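Local coordinates for protein nonribosomal peptide synthase (Streptomyces sp. MJ635-86F5, PDB 5JJP) that probably activates an aliphatic beta-amino acid by adenylation with ATP, as a member of the ANL family of adenylate-forming enzymes, at residues 73-78 and 158-163. Numbering follows the deposited sequence.
Sequences AAELDA and KGVTTE
Glu75 reaches out from the last turn of helix 62-77 to the backbone of Val160, on strand 159-162. Its carboxylate straddles the amide of Val160: the N atom of Val160 lies 3.3 Å from OE2 of Glu75 and 3.4 Å from OE1, two weak hydrogen bonds that share a single proton, the one to OE2 with an N-H...O angle of 155°. With CG anti to its own carbonyl carbon (chi1 -72°) and the chain extended beyond it, the carboxylate is carried across to the strand. OE1 of Glu75 also lies 3.3 Å from Val160 O, a second acceptor to which it cannot bond, so this pair is probably mildly unfavourable. OE2 of Glu75 lies 3.6 Å from Gly159 CA, where a side chain would run into the carboxylate; the backbone conformation of Gly159 by itself calls for glycine in any case.

Strand 159-162 is the outermost strand of a mixed five-stranded sheet in the alpha-beta sandwich of the adenylating enzyme. It pairs antiparallel with strand 151-156 on one edge, Thr161 bonding to the backbone of Arg154, while on the helix side the axes of residues 73-77 and 159-162 approach to 8.0 Å and run 19° from parallel.

Nearer the helix backbone, at the base of the Glu75 side chain, the contact is apolar. The CB atoms of Glu75 and Val160 stand 4.0 Å apart, and the buried Val160 sets its CG1, anti to the backbone N, against CD2 of Leu76 at 4.1 Å, the two side chains crossing at about a right angle. Replacing Glu75 by an alanine removes the carboxylate and would probably leave the Val160 amide without this acceptor and open a gap beside Gly159. Leu76 also touches Leu107 of helix 95-107, and Val160 packs on Phe155.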
loop_
_atom_site.group_PDB
_atom_site.type_symbol
_atom_site.label_atom_id
_atom_site.label_comp_id
_atom_site.label_asym_id
_atom_site.label_seq_id
_atom_site.Cartn_x
_atom_site.Cartn_y
_atom_site.Cartn_z
ATOM N N ALA A 73 -11.287 10.163 14.847
ATOM C CA ALA A 73 -11.556 8.906 15.582
ATOM C C ALA A 73 -12.585 9.106 16.656
ATOM O O ALA A 73 -13.507 8.308 16.786
ATOM C CB ALA A 73 -10.274 8.344 16.188
ATOM N N ALA A 74 -12.452 10.195 17.419
ATOM C CA ALA A 74 -13.451 10.539 18.445
ATOM C C ALA A 74 -14.876 10.665 17.855
ATOM O O ALA A 74 -15.817 10.088 18.386
ATOM C CB ALA A 74 -13.062 11.835 19.157
ATOM N N GLU A 75 -15.013 11.385 16.738
ATOM C CA GLU A 75 -16.326 11.565 16.101
ATOM C C GLU A 75 -16.838 10.242 15.478
ATOM O O GLU A 75 -17.999 9.900 15.642
ATOM C CB GLU A 75 -16.266 12.673 15.069
ATOM C CG GLU A 75 -16.145 14.059 15.671
ATOM C CD GLU A 75 -15.751 15.119 14.630
ATOM O OE1 GLU A 75 -16.619 16.008 14.343
ATOM O OE2 GLU A 75 -14.579 15.072 14.092
ATOM N N LEU A 76 -15.954 9.468 14.841
ATOM C CA LEU A 76 -16.377 8.215 14.288
ATOM C C LEU A 76 -16.806 7.266 15.399
ATOM O O LEU A 76 -17.746 6.505 15.199
ATOM C CB LEU A 76 -15.304 7.564 13.424
ATOM C CG LEU A 76 -15.056 8.273 12.096
ATOM C CD1 LEU A 76 -13.799 7.745 11.447
ATOM C CD2 LEU A 76 -16.210 8.090 11.161
ATOM N N ASP A 77 -16.129 7.320 16.551
ATOM C CA ASP A 77 -16.424 6.391 17.627
ATOM C C ASP A 77 -17.801 6.674 18.228
ATOM O O ASP A 77 -18.404 5.767 18.829
ATOM C CB ASP A 77 -15.363 6.440 18.717
ATOM C CG ASP A 77 -15.418 5.244 19.669
ATOM O OD1 ASP A 77 -15.608 4.110 19.266
ATOM O OD2 ASP A 77 -15.225 5.440 20.861
ATOM N N ALA A 78 -18.313 7.895 18.051
ATOM C CA ALA A 78 -19.638 8.221 18.575
ATOM C C ALA A 78 -20.737 7.520 17.740
ATOM O O ALA A 78 -21.900 7.573 18.108
ATOM C CB ALA A 78 -19.867 9.723 18.602
ATOM N N LYS A 158 -13.002 20.592 8.997
ATOM C CA LYS A 158 -13.700 20.809 10.252
ATOM C C LYS A 158 -13.997 19.542 11.083
ATOM O O LYS A 158 -14.246 19.648 12.283
ATOM C CB LYS A 158 -15.010 21.561 10.008
ATOM C CG LYS A 158 -16.089 20.807 9.218
ATOM C CD LYS A 158 -16.723 19.583 9.907
ATOM C CE LYS A 158 -17.067 19.707 11.401
ATOM N NZ LYS A 158 -18.424 20.260 11.687
ATOM N N GLY A 159 -13.921 18.359 10.476
ATOM C CA GLY A 159 -14.182 17.116 11.191
ATOM C C GLY A 159 -15.068 16.212 10.384
ATOM O O GLY A 159 -15.136 16.337 9.150
ATOM N N VAL A 160 -15.772 15.318 11.077
ATOM C CA VAL A 160 -16.658 14.338 10.453
ATOM C C VAL A 160 -18.103 14.693 10.749
ATOM O O VAL A 160 -18.509 14.705 11.912
ATOM C CB VAL A 160 -16.426 12.957 11.044
ATOM C CG1 VAL A 160 -17.451 11.977 10.530
ATOM C CG2 VAL A 160 -14.986 12.472 10.754
ATOM N N THR A 161 -18.882 14.943 9.696
ATOM C CA THR A 161 -20.303 15.187 9.821
ATOM C C THR A 161 -21.070 14.018 9.196
ATOM O O THR A 161 -20.689 13.516 8.148
ATOM C CB THR A 161 -20.696 16.505 9.130
ATOM O OG1 THR A 161 -20.212 16.505 7.790
ATOM C CG2 THR A 161 -20.043 17.658 9.857
ATOM N N THR A 162 -22.107 13.561 9.886
ATOM C CA THR A 162 -22.802 12.345 9.510
ATOM C C THR A 162 -24.152 12.681 8.920
ATOM O O THR A 162 -25.000 13.183 9.610
ATOM C CB THR A 162 -23.005 11.434 10.736
ATOM O OG1 THR A 162 -21.740 11.001 11.272
ATOM C CG2 THR A 162 -23.803 10.183 10.351
ATOM N N GLU A 163 -24.360 12.353 7.652
ATOM C CA GLU A 163 -25.615 12.660 6.944
ATOM C C GLU A 163 -26.672 11.593 7.245
ATOM O O GLU A 163 -27.859 11.894 7.266
ATOM C CB GLU A 163 -25.421 12.823 5.421
ATOM C CG GLU A 163 -24.246 13.709 5.016
ATOM C CD GLU A 163 -24.422 15.202 5.345
ATOM O OE1 GLU A 163 -25.553 15.635 5.619
ATOM O OE2 GLU A 163 -23.403 15.941 5.327
#